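Local coordinates for protein siderophore enterobactin esterase (Emericella nidulans, PDB 6GUO) that hydrolyses the bacterial xenosiderophore enterobactin at its ester bonds to release iron inside the fungal cell, at residues Ala160-Ser165 with Leu186-Ser191; Ser51-Tyr56 with Ser80-Val85; Arg204-Gly209 with Gly269-Leu274; Gln229-Gln234 with Arg244-Ala249; Ala19-Ala24 with Ile33-Pro38. All coordinates share one frame; numbering follows the deposited sequence.

Contact 1: residues Ala160-Ser165 with Leu186-Ser191; sequences ALFGHS and LAASPS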
# COMPACT_ATOMS: atom_id res chain seq x y z
N ALA A 160 16.41 6.02 -5.75
CA ALA A 160 16.10 5.85 -4.34
C ALA A 160 16.24 4.39 -3.93
O ALA A 160 16.04 3.48 -4.74
CB ALA A 160 14.69 6.33 -4.05
N LEU A 161 16.60 4.19 -2.66
CA LEU A 161 16.62 2.88 -2.02
C LEU A 161 15.65 2.89 -0.85
O LEU A 161 15.77 3.73 0.05
CB LEU A 161 18.03 2.57 -1.50
CG LEU A 161 18.22 1.25 -0.73
CD1 LEU A 161 17.92 0.04 -1.60
CD2 LEU A 161 19.63 1.19 -0.17
N PHE A 162 14.71 1.94 -0.86
CA PHE A 162 13.80 1.73 0.27
C PHE A 162 14.03 0.36 0.87
O PHE A 162 14.14 -0.63 0.15
CB PHE A 162 12.34 1.84 -0.17
CG PHE A 162 11.35 1.58 0.94
CD1 PHE A 162 10.74 2.63 1.60
CD2 PHE A 162 11.02 0.28 1.32
CE1 PHE A 162 9.83 2.40 2.62
CE2 PHE A 162 10.12 0.04 2.34
CZ PHE A 162 9.52 1.10 2.99
N GLY A 163 14.05 0.31 2.20
CA GLY A 163 14.03 -0.94 2.95
C GLY A 163 13.33 -0.77 4.28
O GLY A 163 13.33 0.33 4.85
N HIS A 164 12.71 -1.85 4.76
CA HIS A 164 12.04 -1.91 6.05
C HIS A 164 12.72 -2.93 6.97
O HIS A 164 13.14 -3.99 6.50
CB HIS A 164 10.56 -2.27 5.87
CG HIS A 164 9.82 -2.49 7.16
ND1 HIS A 164 9.71 -3.72 7.75
CD2 HIS A 164 9.15 -1.62 7.96
CE1 HIS A 164 9.00 -3.61 8.86
NE2 HIS A 164 8.65 -2.35 9.01
N SER A 165 12.81 -2.59 8.26
CA SER A 165 13.42 -3.46 9.28
C SER A 165 14.90 -3.72 8.96
O SER A 165 15.66 -2.76 8.88
CB SER A 165 12.57 -4.73 9.55
OG SER A 165 12.54 -5.64 8.46
N LEU A 186 15.41 5.64 1.99
CA LEU A 186 14.15 5.55 2.71
C LEU A 186 14.31 4.36 3.65
O LEU A 186 14.23 3.21 3.23
CB LEU A 186 13.00 5.36 1.72
CG LEU A 186 12.90 6.42 0.61
CD1 LEU A 186 11.91 5.97 -0.45
CD2 LEU A 186 12.49 7.77 1.18
N ALA A 187 14.59 4.67 4.91
CA ALA A 187 14.85 3.67 5.94
C ALA A 187 13.63 3.59 6.86
O ALA A 187 13.47 4.42 7.76
CB ALA A 187 16.09 4.03 6.72
N ALA A 188 12.79 2.59 6.62
CA ALA A 188 11.54 2.40 7.36
C ALA A 188 11.74 1.41 8.50
O ALA A 188 12.21 0.29 8.27
CB ALA A 188 10.45 1.94 6.41
N SER A 189 11.41 1.82 9.72
CA SER A 189 11.60 1.00 10.92
C SER A 189 12.96 0.31 10.94
O SER A 189 13.04 -0.89 11.12
CB SER A 189 10.48 -0.04 11.02
OG SER A 189 9.22 0.58 10.91
N PRO A 190 14.05 1.07 10.73
CA PRO A 190 15.36 0.43 10.58
C PRO A 190 15.78 -0.26 11.87
O PRO A 190 15.57 0.28 12.96
CB PRO A 190 16.29 1.61 10.27
CG PRO A 190 15.63 2.77 10.93
CD PRO A 190 14.16 2.54 10.71
N SER A 191 16.38 -1.44 11.74
CA SER A 191 16.80 -2.24 12.89
C SER A 191 18.08 -1.68 13.51
O SER A 191 19.13 -2.33 13.52
CB SER A 191 16.97 -3.71 12.49
OG SER A 191 15.79 -4.20 11.88

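Contact 2: residues Ser51-Tyr56 with Ser80-Val85; sequences SANAVY and SETGTV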
# COMPACT_ATOMS: atom_id res chain seq x y z
N SER A 51 12.11 10.63 -19.80
CA SER A 51 13.06 10.32 -18.75
C SER A 51 12.33 9.62 -17.61
O SER A 51 11.10 9.47 -17.65
CB SER A 51 13.73 11.60 -18.25
OG SER A 51 14.41 12.25 -19.31
N ALA A 52 13.08 9.19 -16.60
CA ALA A 52 12.48 8.52 -15.46
C ALA A 52 13.32 8.67 -14.21
O ALA A 52 14.50 9.00 -14.27
CB ALA A 52 12.28 7.04 -15.76
N ASN A 53 12.68 8.44 -13.07
CA ASN A 53 13.37 8.20 -11.82
C ASN A 53 13.23 6.72 -11.52
O ASN A 53 12.56 6.00 -12.26
CB ASN A 53 12.78 9.08 -10.72
CG ASN A 53 12.97 10.56 -11.01
OD1 ASN A 53 14.04 10.98 -11.45
ND2 ASN A 53 11.92 11.36 -10.81
N ALA A 54 13.90 6.26 -10.47
CA ALA A 54 13.90 4.85 -10.12
C ALA A 54 13.90 4.66 -8.61
O ALA A 54 14.56 5.40 -7.89
CB ALA A 54 15.09 4.15 -10.74
N VAL A 55 13.16 3.65 -8.15
CA VAL A 55 13.19 3.27 -6.75
C VAL A 55 13.55 1.79 -6.67
O VAL A 55 12.94 0.95 -7.36
CB VAL A 55 11.87 3.60 -6.00
CG1 VAL A 55 10.66 2.90 -6.59
CG2 VAL A 55 12.02 3.29 -4.51
N TYR A 56 14.56 1.50 -5.86
CA TYR A 56 15.06 0.15 -5.62
C TYR A 56 14.55 -0.31 -4.26
O TYR A 56 14.67 0.42 -3.27
CB TYR A 56 16.59 0.13 -5.70
CG TYR A 56 17.09 0.34 -7.11
CD1 TYR A 56 17.47 -0.75 -7.90
CD2 TYR A 56 17.13 1.61 -7.68
CE1 TYR A 56 17.90 -0.57 -9.21
CE2 TYR A 56 17.56 1.80 -8.99
CZ TYR A 56 17.95 0.71 -9.74
OH TYR A 56 18.36 0.88 -11.04
N SER A 80 2.08 15.03 -15.82
CA SER A 80 3.30 15.78 -16.16
C SER A 80 4.51 15.42 -15.30
O SER A 80 5.64 15.76 -15.68
CB SER A 80 3.05 17.29 -16.08
OG SER A 80 2.11 17.68 -17.06
N GLU A 81 4.30 14.75 -14.16
CA GLU A 81 5.43 14.32 -13.33
C GLU A 81 6.25 13.25 -14.02
O GLU A 81 5.75 12.49 -14.87
CB GLU A 81 4.97 13.81 -11.95
CG GLU A 81 4.60 14.94 -11.00
CD GLU A 81 4.36 14.49 -9.56
OE1 GLU A 81 4.20 13.28 -9.30
OE2 GLU A 81 4.33 15.38 -8.68
N THR A 82 7.53 13.20 -13.67
CA THR A 82 8.45 12.21 -14.18
C THR A 82 8.00 10.83 -13.69
O THR A 82 7.72 10.66 -12.50
CB THR A 82 9.89 12.50 -13.72
OG1 THR A 82 10.26 13.82 -14.14
CG2 THR A 82 10.88 11.48 -14.28
N GLY A 83 7.92 9.88 -14.62
CA GLY A 83 7.56 8.50 -14.30
C GLY A 83 8.67 7.82 -13.51
O GLY A 83 9.83 8.23 -13.59
N THR A 84 8.30 6.80 -12.75
CA THR A 84 9.25 6.08 -11.91
C THR A 84 9.22 4.59 -12.21
O THR A 84 8.15 3.98 -12.28
CB THR A 84 8.97 6.33 -10.41
OG1 THR A 84 8.95 7.74 -10.16
CG2 THR A 84 10.04 5.69 -9.54
N VAL A 85 10.40 4.03 -12.42
CA VAL A 85 10.58 2.59 -12.56
C VAL A 85 10.82 2.00 -11.17
O VAL A 85 11.59 2.55 -10.39
CB VAL A 85 11.76 2.28 -13.52
CG1 VAL A 85 12.09 0.78 -13.55
CG2 VAL A 85 11.43 2.76 -14.92
O HOH W 1 8.57 10.48 -17.39
O HOH W 2 11.77 14.41 -11.66
O HOH W 3 8.94 11.55 -10.04

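Contact 3: residues Arg204-Gly209 with Gly269-Leu274; sequences RRFISG and GRLCKL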
# COMPACT_ATOMS: atom_id res chain seq x y z
N ARG A 204 28.34 7.64 13.00
CA ARG A 204 29.27 8.63 13.56
C ARG A 204 30.53 8.82 12.71
O ARG A 204 31.05 9.93 12.64
CB ARG A 204 29.63 8.27 15.01
CG ARG A 204 28.50 8.61 15.97
CD ARG A 204 28.42 7.70 17.18
NE ARG A 204 27.11 7.82 17.83
CZ ARG A 204 26.63 6.98 18.75
NH1 ARG A 204 27.33 5.93 19.18
NH2 ARG A 204 25.41 7.20 19.26
N ARG A 205 30.99 7.76 12.06
CA ARG A 205 32.07 7.86 11.06
C ARG A 205 31.61 8.70 9.86
O ARG A 205 32.36 9.53 9.35
CB ARG A 205 32.54 6.47 10.61
CG ARG A 205 33.62 6.46 9.54
CD ARG A 205 34.24 5.08 9.38
NE ARG A 205 35.14 5.00 8.23
CZ ARG A 205 34.78 4.74 6.96
NH1 ARG A 205 33.50 4.53 6.63
NH2 ARG A 205 35.71 4.69 6.02
N PHE A 206 30.37 8.47 9.42
CA PHE A 206 29.76 9.28 8.36
C PHE A 206 29.64 10.74 8.78
O PHE A 206 29.97 11.64 8.01
CB PHE A 206 28.39 8.72 7.95
CG PHE A 206 27.62 9.62 7.03
CD1 PHE A 206 27.87 9.61 5.66
CD2 PHE A 206 26.65 10.48 7.53
CE1 PHE A 206 27.15 10.44 4.81
CE2 PHE A 206 25.94 11.32 6.68
CZ PHE A 206 26.19 11.29 5.32
N ILE A 207 29.15 10.97 10.00
CA ILE A 207 29.03 12.34 10.55
C ILE A 207 30.40 13.04 10.58
O ILE A 207 30.49 14.23 10.25
CB ILE A 207 28.35 12.34 11.94
CG1 ILE A 207 26.84 12.07 11.77
CG2 ILE A 207 28.54 13.67 12.67
CD1 ILE A 207 26.15 11.57 13.02
N SER A 208 31.45 12.31 10.95
CA SER A 208 32.81 12.86 11.01
C SER A 208 33.40 13.13 9.62
O SER A 208 33.73 14.27 9.30
CB SER A 208 33.74 11.92 11.78
OG SER A 208 33.34 11.81 13.13
N GLY A 209 33.51 12.08 8.81
CA GLY A 209 34.10 12.17 7.47
C GLY A 209 33.16 12.77 6.45
O GLY A 209 33.47 13.78 5.82
N GLY A 269 24.36 18.36 10.00
CA GLY A 269 24.16 19.13 8.77
C GLY A 269 24.75 18.48 7.52
O GLY A 269 24.94 19.16 6.51
N ARG A 270 25.02 17.18 7.59
CA ARG A 270 25.66 16.45 6.49
C ARG A 270 24.67 15.97 5.42
O ARG A 270 25.10 15.54 4.35
CB ARG A 270 26.48 15.27 7.02
CG ARG A 270 27.87 15.65 7.53
CD ARG A 270 28.91 14.63 7.09
NE ARG A 270 29.01 14.59 5.62
CZ ARG A 270 29.46 13.57 4.89
NH1 ARG A 270 29.87 12.43 5.46
NH2 ARG A 270 29.48 13.68 3.57
N LEU A 271 23.37 16.04 5.71
CA LEU A 271 22.34 15.65 4.74
C LEU A 271 21.69 16.87 4.10
O LEU A 271 21.46 17.89 4.76
CB LEU A 271 21.29 14.76 5.42
CG LEU A 271 21.84 13.53 6.15
CD1 LEU A 271 20.71 12.73 6.74
CD2 LEU A 271 22.68 12.64 5.24
N CYS A 272 21.42 16.75 2.81
CA CYS A 272 20.76 17.79 2.01
C CYS A 272 19.32 18.00 2.47
O CYS A 272 18.84 19.14 2.56
CB CYS A 272 20.78 17.39 0.52
SG CYS A 272 19.78 18.40 -0.58
N LYS A 273 18.63 16.90 2.73
CA LYS A 273 17.30 16.92 3.32
C LYS A 273 17.15 15.70 4.22
O LYS A 273 17.62 14.61 3.88
CB LYS A 273 16.22 16.92 2.24
CG LYS A 273 14.85 17.28 2.79
CD LYS A 273 13.74 17.10 1.77
CE LYS A 273 12.41 17.52 2.38
NZ LYS A 273 11.27 17.35 1.44
N LEU A 274 16.48 15.89 5.35
CA LEU A 274 16.32 14.86 6.36
C LEU A 274 14.93 14.99 6.97
O LEU A 274 14.49 16.09 7.29
CB LEU A 274 17.41 15.02 7.41
CG LEU A 274 17.35 14.15 8.67
CD1 LEU A 274 17.41 12.67 8.33
CD2 LEU A 274 18.47 14.55 9.62

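Contact 4: residues Gln229-Gln234 with Arg244-Ala249; sequences QYPVRQ and RRQRAA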
# COMPACT_ATOMS: atom_id res chain seq x y z
N GLN A 229 7.85 0.53 19.71
CA GLN A 229 8.42 0.54 21.06
C GLN A 229 7.36 0.42 22.17
O GLN A 229 7.68 -0.00 23.28
CB GLN A 229 9.24 1.81 21.28
CG GLN A 229 10.12 1.78 22.53
CD GLN A 229 11.06 2.97 22.61
OE1 GLN A 229 11.58 3.44 21.60
NE2 GLN A 229 11.28 3.47 23.82
N TYR A 230 6.11 0.78 21.86
CA TYR A 230 5.02 0.80 22.83
C TYR A 230 3.85 -0.07 22.35
O TYR A 230 2.81 0.45 21.94
CB TYR A 230 4.58 2.24 23.07
CG TYR A 230 5.70 3.11 23.59
CD1 TYR A 230 6.07 3.08 24.93
CD2 TYR A 230 6.42 3.93 22.72
CE1 TYR A 230 7.12 3.86 25.41
CE2 TYR A 230 7.46 4.73 23.19
CZ TYR A 230 7.81 4.69 24.53
OH TYR A 230 8.84 5.47 24.99
N PRO A 231 4.03 -1.41 22.40
CA PRO A 231 3.00 -2.30 21.85
C PRO A 231 1.67 -2.25 22.61
O PRO A 231 1.64 -1.95 23.81
CB PRO A 231 3.64 -3.69 21.93
CG PRO A 231 4.78 -3.56 22.87
CD PRO A 231 5.23 -2.14 22.81
N VAL A 232 0.60 -2.53 21.88
CA VAL A 232 -0.76 -2.54 22.38
C VAL A 232 -1.29 -3.96 22.23
O VAL A 232 -1.17 -4.56 21.16
CB VAL A 232 -1.65 -1.55 21.60
CG1 VAL A 232 -3.11 -1.66 22.03
CG2 VAL A 232 -1.13 -0.13 21.78
N ARG A 233 -1.89 -4.49 23.29
CA ARG A 233 -2.38 -5.85 23.27
C ARG A 233 -3.51 -5.99 22.27
O ARG A 233 -4.45 -5.19 22.27
CB ARG A 233 -2.85 -6.29 24.65
CG ARG A 233 -3.20 -7.76 24.70
CD ARG A 233 -3.24 -8.28 26.12
NE ARG A 233 -3.56 -9.70 26.14
CZ ARG A 233 -3.83 -10.39 27.24
NH1 ARG A 233 -3.83 -9.81 28.45
NH2 ARG A 233 -4.11 -11.69 27.15
N GLN A 234 -3.41 -6.99 21.39
CA GLN A 234 -4.44 -7.22 20.39
C GLN A 234 -5.61 -7.96 21.02
O GLN A 234 -5.48 -8.56 22.09
CB GLN A 234 -3.87 -7.98 19.19
CG GLN A 234 -2.75 -7.23 18.47
CD GLN A 234 -3.13 -5.79 18.11
OE1 GLN A 234 -4.13 -5.54 17.43
NE2 GLN A 234 -2.33 -4.83 18.59
N ARG A 244 5.96 -11.13 25.65
CA ARG A 244 7.08 -11.36 24.72
C ARG A 244 7.28 -10.17 23.78
O ARG A 244 8.41 -9.74 23.56
CB ARG A 244 6.85 -12.62 23.87
CG ARG A 244 7.11 -13.93 24.59
CD ARG A 244 6.46 -15.09 23.84
NE ARG A 244 7.18 -16.35 24.00
CZ ARG A 244 7.25 -17.08 25.12
NH1 ARG A 244 6.65 -16.69 26.24
NH2 ARG A 244 7.95 -18.22 25.11
N ARG A 245 6.18 -9.65 23.24
CA ARG A 245 6.23 -8.47 22.37
C ARG A 245 6.72 -7.23 23.13
O ARG A 245 7.49 -6.44 22.59
CB ARG A 245 4.89 -8.21 21.67
CG ARG A 245 4.48 -9.32 20.71
CD ARG A 245 3.47 -8.88 19.66
NE ARG A 245 2.22 -8.37 20.24
CZ ARG A 245 1.79 -7.10 20.19
NH1 ARG A 245 2.50 -6.13 19.60
NH2 ARG A 245 0.62 -6.79 20.74
N GLN A 246 6.27 -7.06 24.37
CA GLN A 246 6.78 -5.98 25.24
C GLN A 246 8.28 -6.07 25.47
O GLN A 246 8.97 -5.06 25.42
CB GLN A 246 6.07 -5.97 26.59
CG GLN A 246 4.63 -5.50 26.52
CD GLN A 246 4.01 -5.40 27.90
OE1 GLN A 246 3.97 -6.37 28.65
NE2 GLN A 246 3.52 -4.21 28.24
N ARG A 247 8.76 -7.29 25.73
CA ARG A 247 10.19 -7.53 25.94
C ARG A 247 11.00 -7.12 24.72
O ARG A 247 11.94 -6.34 24.83
CB ARG A 247 10.45 -9.00 26.28
CG ARG A 247 11.91 -9.34 26.56
CD ARG A 247 12.12 -10.81 26.83
NE ARG A 247 13.53 -11.12 27.08
CZ ARG A 247 14.00 -12.28 27.55
NH1 ARG A 247 13.18 -13.29 27.84
NH2 ARG A 247 15.31 -12.43 27.72
N ALA A 248 10.63 -7.67 23.56
CA ALA A 248 11.29 -7.36 22.29
C ALA A 248 11.25 -5.86 21.98
O ALA A 248 12.25 -5.28 21.57
CB ALA A 248 10.67 -8.16 21.16
N ALA A 249 10.08 -5.24 22.18
CA ALA A 249 9.90 -3.80 21.95
C ALA A 249 10.83 -2.92 22.79
O ALA A 249 11.40 -1.95 22.27
CB ALA A 249 8.45 -3.41 22.21

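Contact 5: residues Ala19-Ala24 with Ile33-Pro38; sequences AAWQIA and IDVSWP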
# COMPACT_ATOMS: atom_id res chain seq x y z
N ALA A 19 7.66 -7.04 -15.35
CA ALA A 19 8.43 -8.18 -15.80
C ALA A 19 9.30 -8.64 -14.65
O ALA A 19 9.54 -7.89 -13.70
CB ALA A 19 9.29 -7.81 -17.00
N ALA A 20 9.76 -9.89 -14.74
CA ALA A 20 10.61 -10.46 -13.71
C ALA A 20 11.74 -11.27 -14.35
O ALA A 20 11.59 -11.79 -15.46
CB ALA A 20 9.79 -11.34 -12.78
N TRP A 21 12.87 -11.32 -13.65
CA TRP A 21 14.02 -12.13 -14.05
C TRP A 21 14.58 -12.87 -12.84
O TRP A 21 14.53 -12.35 -11.73
CB TRP A 21 15.15 -11.24 -14.60
CG TRP A 21 14.87 -10.62 -15.92
CD1 TRP A 21 15.26 -11.10 -17.14
CD2 TRP A 21 14.18 -9.40 -16.17
NE1 TRP A 21 14.83 -10.25 -18.13
CE2 TRP A 21 14.17 -9.20 -17.56
CE3 TRP A 21 13.56 -8.45 -15.34
CZ2 TRP A 21 13.56 -8.09 -18.16
CZ3 TRP A 21 12.95 -7.34 -15.93
CH2 TRP A 21 12.96 -7.17 -17.33
N GLN A 22 15.10 -14.07 -13.06
CA GLN A 22 15.97 -14.71 -12.08
C GLN A 22 17.42 -14.37 -12.42
O GLN A 22 17.77 -14.30 -13.60
CB GLN A 22 15.78 -16.23 -12.01
CG GLN A 22 14.68 -16.64 -11.04
CD GLN A 22 14.56 -18.14 -10.82
OE1 GLN A 22 15.51 -18.89 -11.04
NE2 GLN A 22 13.40 -18.57 -10.36
N ILE A 23 18.23 -14.13 -11.40
CA ILE A 23 19.66 -13.88 -11.56
C ILE A 23 20.38 -14.96 -10.76
O ILE A 23 20.39 -14.93 -9.52
CB ILE A 23 20.08 -12.47 -11.09
CG1 ILE A 23 19.18 -11.40 -11.74
CG2 ILE A 23 21.54 -12.21 -11.45
CD1 ILE A 23 19.37 -10.00 -11.19
N ALA A 24 20.97 -15.92 -11.47
CA ALA A 24 21.64 -17.06 -10.86
C ALA A 24 23.14 -16.85 -10.89
O ALA A 24 23.65 -16.23 -11.81
CB ALA A 24 21.27 -18.34 -11.59
N ILE A 33 14.40 -10.45 -9.51
CA ILE A 33 14.16 -9.02 -9.64
C ILE A 33 12.80 -8.82 -10.32
O ILE A 33 12.52 -9.46 -11.33
CB ILE A 33 15.32 -8.26 -10.32
CG1 ILE A 33 15.50 -8.62 -11.80
CG2 ILE A 33 16.63 -8.51 -9.57
CD1 ILE A 33 16.26 -7.56 -12.57
N ASP A 34 11.96 -7.98 -9.73
CA ASP A 34 10.68 -7.60 -10.33
C ASP A 34 10.83 -6.15 -10.73
O ASP A 34 11.34 -5.35 -9.96
CB ASP A 34 9.53 -7.76 -9.33
CG ASP A 34 9.15 -9.21 -9.09
OD1 ASP A 34 8.40 -9.77 -9.91
OD2 ASP A 34 9.59 -9.78 -8.07
N VAL A 35 10.39 -5.82 -11.94
CA VAL A 35 10.50 -4.48 -12.49
C VAL A 35 9.14 -4.03 -13.02
O VAL A 35 8.48 -4.77 -13.74
CB VAL A 35 11.54 -4.40 -13.62
CG1 VAL A 35 11.70 -2.97 -14.13
CG2 VAL A 35 12.89 -4.94 -13.14
N SER A 36 8.72 -2.81 -12.66
CA SER A 36 7.53 -2.20 -13.24
C SER A 36 7.84 -0.82 -13.76
O SER A 36 8.77 -0.16 -13.28
CB SER A 36 6.39 -2.12 -12.23
OG SER A 36 6.67 -1.20 -11.19
N TRP A 37 7.05 -0.38 -14.73
CA TRP A 37 7.25 0.92 -15.36
C TRP A 37 5.91 1.61 -15.62
O TRP A 37 4.87 0.96 -15.56
CB TRP A 37 8.09 0.77 -16.64
CG TRP A 37 7.58 -0.21 -17.63
CD1 TRP A 37 6.82 0.06 -18.72
CD2 TRP A 37 7.83 -1.62 -17.65
NE1 TRP A 37 6.56 -1.09 -19.42
CE2 TRP A 37 7.16 -2.14 -18.78
CE3 TRP A 37 8.53 -2.50 -16.82
CZ2 TRP A 37 7.19 -3.50 -19.11
CZ3 TRP A 37 8.55 -3.84 -17.14
CH2 TRP A 37 7.88 -4.33 -18.28
N PRO A 38 5.94 2.93 -15.88
CA PRO A 38 4.68 3.67 -16.00
C PRO A 38 3.71 3.15 -17.06
O PRO A 38 4.13 2.65 -18.10
CB PRO A 38 5.14 5.09 -16.35
CG PRO A 38 6.47 5.20 -15.71
CD PRO A 38 7.09 3.85 -15.84
O HOH W 4 7.12 -8.60 -11.95

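Contact 1: residues Ala160-Ser165 with Leu186-Ser191
S165 OG is the best-held polar atom, gripped by two hydrogen bonds: in the conformer described it donates to H164 O at 2.6 Å and also bonds R102 NH1. The segments are parallel strands of the beta-alpha-beta unit 156-164, 166-177 and 184-188 of this alpha/beta-hydrolase, and S165 stands in a G-x-S-x-G sequence. Its phi of 62° and psi of -120° are consistent with the strained turn of a nucleophile elbow, leading from strand into helix 166-177. A188 O takes one N-H, from S165 nearly along the C=O axis (S165 N to A188 O 2.9 Å), and one CA-H (H164 CA to A188 O 3.1 Å). Behind it, the strands are joined by L186 N to L161 O (2.7 Å), G163 N to L186 O and A188 N to G163 O. On the face of F162 and H164, the F162 ring lies with CG anti to the backbone N (chi1 178°), which brings CD1 to 3.5 Å from L186 CB and CZ to within 3.6 Å of A188 CB. The H164 ring points its NE2 end at S189, whose hydroxyl is bonded to E228. Past the strands, S191 N reaches S165 O from above the carbonyl plane, 3.2 Å away.

Contact 2: residues Ser51-Tyr56 with Ser80-Val85
Backbone hydrogen bonds come first in joining S51-Y56 to S80-V85, whose strands run parallel. N53 sits between two of them, giving its N-H to G83 O in the carbonyl plane (N53 N to G83 O 2.9 Å) and taking V85 N on its own oxygen. V55 N then closes on V85 O nearly along the C=O axis, with an N-H...O angle of 164°. CA-H groups add to these bonds, T84 CA lying 3.3 Å from N53 O.

Methyl packing runs alongside. The T82 methyl, its CG2 anti to the backbone N, lies 3.6 Å from A52 CA and equally close to N53 ND2, crossing the N53 side chain at about a right angle. T84 CG2 packs obliquely against V55 CG1 at 4.1 Å, on the same face as N53.

Water completes the end where the strands part. One molecule takes G83 N and donates to S51 O, bridging a gap of 4.4 Å between G83 N and S51 O. Two more accept from N53 ND2, one donating to T82 O and the other bonded to T82 OG1, while N53 OD1 accepts from R158 N on the neighbouring strand. The contact belongs to the beta-alpha-beta unit 52-58, 60-77 and 83-90, and its chemistry implies direct pairing toward the core that gives way to water-mediated pairing at the strand starts, with the N53 amide tying in the next strand.

Contact 3: residues Arg204-Gly209 with Gly269-Leu274
R204 opens the last turn of helix 199-208, whose C-terminal end packs on the loop entering strand 273-279 through an arginine-phenylalanine cation-pi stack. Its carbonyl oxygen takes both S208 N and S208 OG, and its guanidinium forms a salt bridge with E264. Two residues on, F206 supplies both the ring and the carbonyl that R270 meets. With CG anti to the backbone N (chi1 171°), its ring swings toward R270, and the guanidinium lies flat over one face, CZ 4.2 Å from the ring centroid and the planes 24° apart. R270 NH1 hangs over the rim, 3.4 Å from F206 CE1. The same nitrogen donates to the backbone oxygen of F206: R270 NH1 lies on a lone pair of F206 O, and that oxygen lies in the guanidinium plane. The acceptor lies at the helix end, where the helix dipole would probably favour the positive charge. I207 turns its side chain away toward helix 254-268, yet its carbonyl oxygen rests 3.6 Å from R270 CD, where the arginine chain bends. G209 O lies over the guanidinium face opposite the ring. Beyond R270, L271 meets the far end of the same phenyl ring, its CD2 3.8 Å from F206 CZ.

Contact 4: residues Gln229-Gln234 with Arg244-Ala249
P231 and A249 form the first shell of this loop-on-helix packing, in which the excursion after strand 219-225 folds back along helix 239-252. The proline ring lies against the helix, its CD 3.5 Å from A249 CB, while P231 CG approaches Q246 CA at 3.9 Å. The A249 methyl also meets the backbone oxygen of Q229, 3.7 Å from A249 CB. One turn earlier, R245 reaches across: its chain leaves the helix with CG beside the backbone N (chi1 -64°) and bends at chi3 (-59°), which brings NH1 to 3.6 Å from P231 CB and NH2 to V232 O. In that hydrogen bond (R245 NH2 to V232 O 2.9 Å) V232 O lies in the guanidinium plane, but NH2 approaches from well above the carbonyl plane, with an N-H...O angle of 147°. In the second shell, E237 takes R245 NE in a salt bridge and also accepts from Q234 N, so one carboxylate steadies both sides. R233 is salt-bridged to D239 and also bonds the backbone oxygen of E237. Q234 also packs on N301 of the second subunit. The folded side chain of Q234 turns back on the loop, and a weak bond runs from Q234 NE2 to V232 O at 2.8 Å, giving that oxygen a second donor.

Contact 5: residues Ala19-Ala24 with Ile33-Pro38
First torsions set the side-chain packing: W21 has CG anti to the carbonyl carbon (chi1 -70°), I33 has CG1 in the crowded position between N and C (chi1 68°), and V35, with chi1 -177°, has CG2 beside the backbone N, anti to the carbonyl carbon, facing W21 CZ3. Together they bring the indole over the opposite strand, with its six-membered ring near I33 and V35. The W21 ring turns its edge to V35, CZ3 lying 3.7 Å from V35 CG2, while W21 CB packs on I33 CG1. The other I33 branch, CG2, turns to I23, where I33 CG2 and I23 CD1 meet at 3.5 Å. At the far end, W37 brings the edge of its indole to A19, CH2 to CB 4.0 Å. F145 of helix 131-150 meets the W21 ring edge to face.

Beneath these side chains, A19 and V35 exchange two backbone bonds, V35 N to A19 O being the shorter at 2.8 Å, and W21 and I33 form the next hydrogen-bonded pair. A20 and D34 make the non-hydrogen-bonded pair between. The D34 carboxylate is well served: OD1 accepts from a water and from A14 N of the second subunit, OD2 from Q32. The hairpin of strands 18-24 and 31-36 forms one margin of the central sheet within the chain, and residues 20-24 pair antiparallel with a strand of the second subunit, carrying the sheet across the homodimer interface.

How the contacts relate
Contacts 1, 2 and 5 are buried and lie in one mixed sheet, whereas contacts 3 and 4 sit at the surface. Strand 52-58 of contact 2 borders strand 156-164 of contact 1, A160 O and Y56 N lying 2.7 Å apart, and V85 of contact 2 packs on V35 and S36 of contact 5. Backbone pairing dominates all three: parallel in the two beta-alpha-beta units, antiparallel in the hairpin that reaches the second subunit. At the periphery an arginine takes its place, bonding a carbonyl in each case, stacked on a phenyl ring in contact 3 and joined by proline-alanine packing in contact 4. Contacts 2 and 4 are farthest apart, centres about 38 Å.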